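Local coordinates for DUF115 domain-containing protein (Magnetospirillum magneticum AMB-1, PDB 5MU5), which is a Maf glycosyltransferase that probably transfers a sugar to flagellin and is involved in the formation of bacterial flagella, at residues V125-G130 against L212-N217; H148-N153 against N181-E186; F55-G60 against L131-P136. All coordinates share one frame; numbering follows the deposited sequence.

Interaction 1 of 3, residues V125-G130 against L212-N217; sequences VCLGLG and LFVAYN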
loop_
_atom_site.group_PDB
_atom_site.type_symbol
_atom_site.label_atom_id
_atom_site.label_comp_id
_atom_site.label_asym_id
_atom_site.label_seq_id
_atom_site.Cartn_x
_atom_site.Cartn_y
_atom_site.Cartn_z
ATOM N N VAL A 125 8.616 17.440 -9.090
ATOM C CA VAL A 125 9.614 16.388 -9.294
ATOM C C VAL A 125 10.633 16.776 -10.367
ATOM O O VAL A 125 10.281 16.985 -11.515
ATOM C CB VAL A 125 8.947 15.073 -9.700
ATOM C CG1 VAL A 125 10.006 14.010 -9.963
ATOM C CG2 VAL A 125 7.984 14.600 -8.627
ATOM N N CYS A 126 11.894 16.869 -9.994
ATOM C CA CYS A 126 12.959 17.196 -10.935
ATOM C C CYS A 126 13.792 15.975 -11.199
ATOM O O CYS A 126 14.410 15.412 -10.289
ATOM C CB CYS A 126 13.872 18.274 -10.384
ATOM S SG CYS A 126 12.965 19.757 -9.973
ATOM N N LEU A 127 13.792 15.550 -12.450
ATOM C CA LEU A 127 14.556 14.398 -12.840
ATOM C C LEU A 127 15.805 15.011 -13.393
ATOM O O LEU A 127 15.824 15.523 -14.510
ATOM C CB LEU A 127 13.791 13.597 -13.876
ATOM C CG LEU A 127 12.446 13.246 -13.252
ATOM C CD1 LEU A 127 11.335 13.409 -14.269
ATOM C CD2 LEU A 127 12.505 11.869 -12.636
ATOM N N GLY A 128 16.835 15.010 -12.565
ATOM C CA GLY A 128 18.064 15.699 -12.880
ATOM C C GLY A 128 18.075 17.045 -12.165
ATOM O O GLY A 128 17.026 17.684 -11.964
ATOM N N LEU A 129 19.267 17.441 -11.735
ATOM C CA LEU A 129 19.496 18.744 -11.142
ATOM C C LEU A 129 20.425 19.519 -12.056
ATOM O O LEU A 129 20.150 20.664 -12.401
ATOM C CB LEU A 129 20.127 18.604 -9.755
ATOM C CG LEU A 129 20.545 19.888 -9.033
ATOM C CD1 LEU A 129 19.333 20.704 -8.642
ATOM C CD2 LEU A 129 21.346 19.539 -7.805
ATOM N N GLY A 130 21.526 18.886 -12.453
ATOM C CA GLY A 130 22.545 19.593 -13.184
ATOM C C GLY A 130 23.072 20.628 -12.211
ATOM O O GLY A 130 23.273 20.306 -11.038
ATOM N N LEU A 212 6.555 18.045 -13.554
ATOM C CA LEU A 212 7.647 17.151 -13.888
ATOM C C LEU A 212 8.648 17.922 -14.751
ATOM O O LEU A 212 8.240 18.707 -15.608
ATOM C CB LEU A 212 7.108 15.981 -14.677
ATOM C CG LEU A 212 5.988 15.208 -13.983
ATOM C CD1 LEU A 212 5.412 14.190 -14.944
ATOM C CD2 LEU A 212 6.528 14.540 -12.734
ATOM N N PHE A 213 9.946 17.719 -14.509
ATOM C CA PHE A 213 10.979 18.429 -15.252
ATOM C C PHE A 213 12.271 17.619 -15.327
ATOM O O PHE A 213 12.778 17.151 -14.315
ATOM C CB PHE A 213 11.257 19.787 -14.612
ATOM C CG PHE A 213 11.998 20.720 -15.504
ATOM C CD1 PHE A 213 11.307 21.542 -16.390
ATOM C CD2 PHE A 213 13.394 20.770 -15.482
ATOM C CE1 PHE A 213 11.998 22.392 -17.250
ATOM C CE2 PHE A 213 14.085 21.624 -16.333
ATOM C CZ PHE A 213 13.391 22.433 -17.221
ATOM N N VAL A 214 12.795 17.476 -16.539
ATOM C CA VAL A 214 13.995 16.723 -16.790
ATOM C C VAL A 214 15.090 17.762 -16.998
ATOM O O VAL A 214 15.004 18.574 -17.907
ATOM C CB VAL A 214 13.809 15.796 -18.014
ATOM C CG1 VAL A 214 15.132 15.181 -18.448
ATOM C CG2 VAL A 214 12.789 14.699 -17.699
ATOM N N ALA A 215 16.114 17.744 -16.144
ATOM C CA ALA A 215 17.151 18.792 -16.161
ATOM C C ALA A 215 18.141 18.718 -17.316
ATOM O O ALA A 215 18.647 19.731 -17.737
ATOM C CB ALA A 215 17.906 18.824 -14.835
ATOM N N TYR A 216 18.452 17.524 -17.784
ATOM C CA TYR A 216 19.366 17.339 -18.889
ATOM C C TYR A 216 18.976 16.041 -19.558
ATOM O O TYR A 216 18.106 15.310 -19.045
ATOM C CB TYR A 216 20.821 17.323 -18.419
ATOM C CG TYR A 216 21.120 16.372 -17.272
ATOM C CD1 TYR A 216 21.447 15.041 -17.509
ATOM C CD2 TYR A 216 21.105 16.811 -15.960
ATOM C CE1 TYR A 216 21.735 14.171 -16.470
ATOM C CE2 TYR A 216 21.378 15.948 -14.914
ATOM C CZ TYR A 216 21.700 14.630 -15.177
ATOM O OH TYR A 216 21.985 13.776 -14.151
ATOM N N ASN A 217 19.576 15.765 -20.709
ATOM C CA ASN A 217 19.211 14.579 -21.487
ATOM C C ASN A 217 19.852 13.333 -20.949
ATOM O O ASN A 217 21.062 13.288 -20.723
ATOM C CB ASN A 217 19.570 14.741 -22.962
ATOM C CG ASN A 217 18.539 15.547 -23.721
ATOM O OD1 ASN A 217 17.392 15.734 -23.268
ATOM N ND2 ASN A 217 18.940 16.036 -24.889
#
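L127 and V214 meet across two parallel strands, 123-127 and 211-214, which are neighbours in a four-stranded sheet with the 3-2-1-4 order of a Rossmann-like fold. Their side chains cross obliquely, CD1 of L127 lying 3.9 Å from CG2 of V214. On the same face CD2 of L212 folds up to CB of V125, also 3.9 Å away, and helix 219-235 covers this layer through M225, F228 and M229. C126 and F213 point to the opposite face, where the F213 ring swings away from the neighbouring strand toward Q134 and L138 of helix 134-142. Between the faces runs the parallel ladder: F213 N binds V125 O, L127 N binds F213 O at 2.7 Å, and A215 N binds L127 O. Beyond the strands, Y216 holds CG between its own N and C (chi1 51°), and its ring reaches back to the glycine-rich turn 128-130. G130 N lies at the ring edge, near its plane, 3.8 Å from CE2, while G128 CA approaches the ring obliquely. The hydroxyl goes on to the carboxylate of E151. A215 directs its methyl at the same turn, bringing CB within 3.2 Å of G128 O.

Interaction 2 of 3, residues H148-N153 against N181-E186; sequences HIVEPN and NIIIEE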
loop_
_atom_site.group_PDB
_atom_site.type_symbol
_atom_site.label_atom_id
_atom_site.label_comp_id
_atom_site.label_asym_id
_atom_site.label_seq_id
_atom_site.Cartn_x
_atom_site.Cartn_y
_atom_site.Cartn_z
ATOM N N HIS A 148 11.198 17.141 -4.881
ATOM C CA HIS A 148 11.875 15.868 -4.991
ATOM C C HIS A 148 12.823 15.935 -6.173
ATOM O O HIS A 148 12.425 16.116 -7.327
ATOM C CB HIS A 148 10.828 14.785 -5.179
ATOM C CG HIS A 148 9.669 14.931 -4.254
ATOM N ND1 HIS A 148 9.758 14.631 -2.915
ATOM C CD2 HIS A 148 8.405 15.370 -4.456
ATOM C CE1 HIS A 148 8.598 14.865 -2.332
ATOM N NE2 HIS A 148 7.767 15.331 -3.245
ATOM N N ILE A 149 14.092 15.779 -5.877
ATOM C CA ILE A 149 15.095 15.939 -6.885
ATOM C C ILE A 149 15.837 14.635 -7.016
ATOM O O ILE A 149 16.336 14.095 -6.052
ATOM C CB ILE A 149 16.047 17.071 -6.494
ATOM C CG1 ILE A 149 15.245 18.371 -6.339
ATOM C CG2 ILE A 149 17.154 17.207 -7.532
ATOM C CD1 ILE A 149 16.020 19.524 -5.734
ATOM N N VAL A 150 15.890 14.134 -8.237
ATOM C CA VAL A 150 16.617 12.939 -8.522
ATOM C C VAL A 150 17.855 13.406 -9.235
ATOM O O VAL A 150 17.754 14.136 -10.204
ATOM C CB VAL A 150 15.814 12.025 -9.450
ATOM C CG1 VAL A 150 16.612 10.783 -9.801
ATOM C CG2 VAL A 150 14.497 11.670 -8.795
ATOM N N GLU A 151 19.027 13.023 -8.742
ATOM C CA GLU A 151 20.263 13.395 -9.420
ATOM C C GLU A 151 21.204 12.230 -9.339
ATOM O O GLU A 151 21.796 11.993 -8.288
ATOM C CB GLU A 151 20.879 14.630 -8.800
ATOM C CG GLU A 151 22.212 15.019 -9.429
ATOM C CD GLU A 151 22.152 15.070 -10.947
ATOM O OE1 GLU A 151 21.755 16.111 -11.508
ATOM O OE2 GLU A 151 22.539 14.074 -11.580
ATOM N N PRO A 152 21.320 11.465 -10.441
ATOM C CA PRO A 152 22.189 10.285 -10.487
ATOM C C PRO A 152 23.674 10.579 -10.303
ATOM O O PRO A 152 24.433 9.706 -9.897
ATOM C CB PRO A 152 21.978 9.761 -11.906
ATOM C CG PRO A 152 20.636 10.265 -12.293
ATOM C CD PRO A 152 20.555 11.620 -11.690
ATOM N N ASN A 153 24.084 11.788 -10.656
ATOM C CA ASN A 153 25.494 12.150 -10.599
ATOM C C ASN A 153 25.722 13.094 -9.426
ATOM O O ASN A 153 25.316 14.251 -9.461
ATOM C CB ASN A 153 25.917 12.769 -11.926
ATOM C CG ASN A 153 27.425 12.934 -12.038
ATOM O OD1 ASN A 153 28.128 13.051 -11.044
ATOM N ND2 ASN A 153 27.922 12.957 -13.260
ATOM N N ASN A 181 13.348 16.045 -0.767
ATOM C CA ASN A 181 14.049 14.784 -0.928
ATOM C C ASN A 181 15.049 14.931 -2.053
ATOM O O ASN A 181 14.725 15.489 -3.095
ATOM C CB ASN A 181 13.054 13.685 -1.296
ATOM C CG ASN A 181 12.089 13.394 -0.180
ATOM O OD1 ASN A 181 12.435 12.725 0.781
ATOM N ND2 ASN A 181 10.882 13.915 -0.282
ATOM N N ILE A 182 16.273 14.474 -1.826
ATOM C CA ILE A 182 17.278 14.444 -2.871
ATOM C C ILE A 182 17.658 12.993 -3.018
ATOM O O ILE A 182 18.102 12.376 -2.082
ATOM C CB ILE A 182 18.483 15.295 -2.517
ATOM C CG1 ILE A 182 18.024 16.760 -2.392
ATOM C CG2 ILE A 182 19.566 15.140 -3.582
ATOM C CD1 ILE A 182 19.105 17.701 -1.924
ATOM N N ILE A 183 17.464 12.457 -4.213
ATOM C CA ILE A 183 17.638 11.052 -4.468
ATOM C C ILE A 183 18.832 10.896 -5.372
ATOM O O ILE A 183 18.808 11.325 -6.509
ATOM C CB ILE A 183 16.354 10.525 -5.135
ATOM C CG1 ILE A 183 15.174 10.639 -4.156
ATOM C CG2 ILE A 183 16.534 9.103 -5.632
ATOM C CD1 ILE A 183 13.807 10.638 -4.827
ATOM N N ILE A 184 19.891 10.307 -4.837
ATOM C CA ILE A 184 21.125 10.073 -5.565
ATOM C C ILE A 184 21.180 8.593 -5.907
ATOM O O ILE A 184 21.663 7.781 -5.117
ATOM C CB ILE A 184 22.360 10.441 -4.700
ATOM C CG1 ILE A 184 22.211 11.830 -4.074
ATOM C CG2 ILE A 184 23.629 10.384 -5.546
ATOM C CD1 ILE A 184 22.050 12.950 -5.076
ATOM N N GLU A 185 20.664 8.237 -7.075
ATOM C CA GLU A 185 20.594 6.839 -7.493
ATOM C C GLU A 185 20.824 6.770 -8.984
ATOM O O GLU A 185 20.426 7.672 -9.715
ATOM C CB GLU A 185 19.211 6.232 -7.152
ATOM C CG GLU A 185 18.866 6.182 -5.665
ATOM C CD GLU A 185 19.799 5.271 -4.852
ATOM O OE1 GLU A 185 20.349 4.324 -5.437
ATOM O OE2 GLU A 185 19.996 5.506 -3.629
ATOM N N GLU A 186 21.436 5.686 -9.425
ATOM C CA GLU A 186 21.748 5.458 -10.837
ATOM C C GLU A 186 20.930 4.341 -11.470
ATOM O O GLU A 186 20.984 4.156 -12.664
ATOM C CB GLU A 186 23.224 5.071 -10.972
ATOM C CG GLU A 186 24.172 6.153 -10.483
ATOM C CD GLU A 186 25.613 5.673 -10.362
ATOM O OE1 GLU A 186 26.053 4.843 -11.189
ATOM O OE2 GLU A 186 26.314 6.141 -9.436
#
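N181 and H148 run alongside each other in the same direction on the parallel strands 180-183 and 146-150 of a Rossmann-like sheet. N181 ND2 donates to H148 ND1 at 3.0 Å, the donor sitting in the imidazole plane, and ring and amide are turned only 17° apart. NE2 of H148 is hydrogen-bonded to H123 ND1; H148 is buried, and both side chains pack on A198 of helix 188-202. The backbone ladder passes through here, N181 O receiving I149 N. I182 turns to the other face, with I149, and its CA-H points at I149 O. I183 returns to the histidine face: its N binds I149 O at 2.7 Å, its O takes E151 N, and its CD1 lies 4.2 Å from CG2 of V150. Past the strand, I184 brings CD1 to 3.4 Å from E151 O, while the E151 side chain leads away to Y216 OH and to the N-H groups of L129 and G130. One carboxylate oxygen, OE2, also accepts N153 N through its anti lone pair, just where N153 caps helix 154-160. At E185 it is the carbonyl that makes contact, lying against P152 CA. E186 closes the contact, with CG 3.6 Å from P152 O.

Interaction 3 of 3, residues F55-G60 against L131-P136; sequences FLYGPG and LGYQLP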
loop_
_atom_site.group_PDB
_atom_site.type_symbol
_atom_site.label_atom_id
_atom_site.label_comp_id
_atom_site.label_asym_id
_atom_site.label_seq_id
_atom_site.Cartn_x
_atom_site.Cartn_y
_atom_site.Cartn_z
ATOM N N PHE A 55 30.747 18.865 -21.962
ATOM C CA PHE A 55 30.129 19.874 -21.119
ATOM C C PHE A 55 28.675 19.519 -20.853
ATOM O O PHE A 55 27.975 19.065 -21.744
ATOM C CB PHE A 55 30.232 21.237 -21.795
ATOM C CG PHE A 55 31.629 21.795 -21.814
ATOM C CD1 PHE A 55 32.644 21.151 -22.512
ATOM C CD2 PHE A 55 31.931 22.974 -21.139
ATOM C CE1 PHE A 55 33.935 21.661 -22.527
ATOM C CE2 PHE A 55 33.218 23.494 -21.155
ATOM C CZ PHE A 55 34.221 22.837 -21.850
ATOM N N LEU A 56 28.224 19.716 -19.620
ATOM C CA LEU A 56 26.840 19.442 -19.268
ATOM C C LEU A 56 25.915 20.342 -20.073
ATOM O O LEU A 56 25.042 19.858 -20.764
ATOM C CB LEU A 56 26.605 19.624 -17.760
ATOM C CG LEU A 56 25.148 19.560 -17.270
ATOM C CD1 LEU A 56 24.481 18.270 -17.697
ATOM C CD2 LEU A 56 25.090 19.680 -15.753
ATOM N N TYR A 57 26.138 21.648 -20.002
ATOM C CA TYR A 57 25.291 22.600 -20.696
ATOM C C TYR A 57 25.806 22.980 -22.084
ATOM O O TYR A 57 25.037 23.053 -23.031
ATOM C CB TYR A 57 25.089 23.833 -19.812
ATOM C CG TYR A 57 24.314 23.483 -18.562
ATOM C CD1 TYR A 57 22.938 23.272 -18.618
ATOM C CD2 TYR A 57 24.955 23.332 -17.335
ATOM C CE1 TYR A 57 22.220 22.921 -17.495
ATOM C CE2 TYR A 57 24.242 22.998 -16.198
ATOM C CZ TYR A 57 22.874 22.787 -16.289
ATOM O OH TYR A 57 22.164 22.446 -15.178
ATOM N N GLY A 58 27.103 23.218 -22.215
ATOM C CA GLY A 58 27.660 23.666 -23.496
ATOM C C GLY A 58 27.217 25.094 -23.766
ATOM O O GLY A 58 26.520 25.690 -22.936
ATOM N N PRO A 59 27.590 25.654 -24.935
ATOM C CA PRO A 59 27.217 27.052 -25.185
ATOM C C PRO A 59 25.706 27.207 -25.369
ATOM O O PRO A 59 25.086 26.435 -26.100
ATOM C CB PRO A 59 27.972 27.396 -26.473
ATOM C CG PRO A 59 28.093 26.091 -27.185
ATOM C CD PRO A 59 28.265 25.049 -26.102
ATOM N N GLY A 60 25.125 28.183 -24.676
ATOM C CA GLY A 60 23.679 28.398 -24.699
ATOM C C GLY A 60 22.847 27.328 -23.985
ATOM O O GLY A 60 21.635 27.307 -24.128
ATOM N N LEU A 131 23.249 21.863 -12.686
ATOM C CA LEU A 131 23.653 22.959 -11.828
ATOM C C LEU A 131 22.470 23.714 -11.258
ATOM O O LEU A 131 22.645 24.703 -10.566
ATOM C CB LEU A 131 24.621 23.897 -12.553
ATOM C CG LEU A 131 25.994 23.251 -12.811
ATOM C CD1 LEU A 131 26.921 24.203 -13.550
ATOM C CD2 LEU A 131 26.655 22.801 -11.516
ATOM N N GLY A 132 21.261 23.240 -11.529
ATOM C CA GLY A 132 20.073 23.800 -10.901
ATOM C C GLY A 132 19.584 25.129 -11.411
ATOM O O GLY A 132 18.779 25.780 -10.755
ATOM N N TYR A 133 20.046 25.542 -12.584
ATOM C CA TYR A 133 19.572 26.784 -13.203
ATOM C C TYR A 133 18.026 26.826 -13.353
ATOM O O TYR A 133 17.418 27.885 -13.264
ATOM C CB TYR A 133 20.230 26.974 -14.572
ATOM C CG TYR A 133 21.732 27.193 -14.534
ATOM C CD1 TYR A 133 22.282 28.183 -13.725
ATOM C CD2 TYR A 133 22.591 26.445 -15.333
ATOM C CE1 TYR A 133 23.643 28.412 -13.691
ATOM C CE2 TYR A 133 23.958 26.669 -15.315
ATOM C CZ TYR A 133 24.479 27.657 -14.482
ATOM O OH TYR A 133 25.830 27.912 -14.427
ATOM N N GLN A 134 17.391 25.679 -13.563
ATOM C CA GLN A 134 15.929 25.627 -13.676
ATOM C C GLN A 134 15.174 25.941 -12.385
ATOM O O GLN A 134 14.080 26.495 -12.440
ATOM C CB GLN A 134 15.455 24.255 -14.225
ATOM C CG GLN A 134 15.703 23.026 -13.336
ATOM C CD GLN A 134 17.139 22.498 -13.380
ATOM O OE1 GLN A 134 17.994 23.059 -14.051
ATOM N NE2 GLN A 134 17.399 21.421 -12.659
ATOM N N LEU A 135 15.760 25.620 -11.233
ATOM C CA LEU A 135 15.054 25.713 -9.926
ATOM C C LEU A 135 14.403 27.033 -9.551
ATOM O O LEU A 135 13.229 27.053 -9.231
ATOM C CB LEU A 135 15.951 25.261 -8.766
ATOM C CG LEU A 135 16.173 23.765 -8.633
ATOM C CD1 LEU A 135 17.086 23.509 -7.444
ATOM C CD2 LEU A 135 14.866 23.005 -8.468
ATOM N N PRO A 136 15.159 28.135 -9.555
ATOM C CA PRO A 136 14.506 29.392 -9.227
ATOM C C PRO A 136 13.206 29.575 -9.988
ATOM O O PRO A 136 12.195 29.907 -9.393
ATOM C CB PRO A 136 15.519 30.446 -9.678
ATOM C CG PRO A 136 16.843 29.766 -9.681
ATOM C CD PRO A 136 16.597 28.300 -9.857
#
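L56 reaches toward L131 with its CD2 methyl, which stops 4.2 Å from L131 N, and F156 of helix 154-160 and Y216 lie against the same side chain. Its CG also lies over one face of the Y57 ring, toward the rim. Y57 makes most of what segment 55-60 contributes. Its CG stands anti to the carbonyl carbon (chi1 -65°), and the ring extends toward the start of segment 131-136, where the hydroxyl accepts L131 N at 2.8 Å. The bond is fairly straight, 157° at the hydrogen, and the donor lies in the plane of the ring, at its edge. L131 N belongs to the glycine-rich loop that follows the first strand of a Rossmann-like domain, just ahead of helix 134-142, so the tyrosine ties the loop after strand 54-55 to that turn. Y57 CE2 packs on the L131 side chain, 3.8 Å from CB. On the ring face opposite L56 lies Y133: its CD2 sits 3.8 Å above the plane, toward the rim, with the two planes 59° apart. Q134 OE1 is buried by the contact with no partner, 4.4 Å from Y57 OH, whereas Q134 NE2 binds L129 O. D48 fixes the backbone around Y57 by accepting from both Y57 N and G58 N, and G60, the N-cap residue of helix 61-71, gives its N-H to D44 OD2.

Overall arrangement
Interactions 1 and 2 are the two outer strand pairs of one sheet, joined where 123-127 and 146-150 are neighbours; their centres are about 10 Å apart, and G128 N lies 2.7 Å from V150 O. Along the chain, interaction 2 is nested inside the loop closed by interaction 1. The hydrogen bond between E151 and Y216 links the two, OE2 to OH being 2.6 Å. Interaction 3, about 11 Å from interaction 1 between centres, meets the same glycine-rich turn through Y57 OH, 3.5 Å from G130 CA. It stays about 17 Å from interaction 2, centre to centre. Triethylene glycol, probably from crystallisation, is found near L56, and N153 OD1 also bonds one; such molecules may mark a pocket.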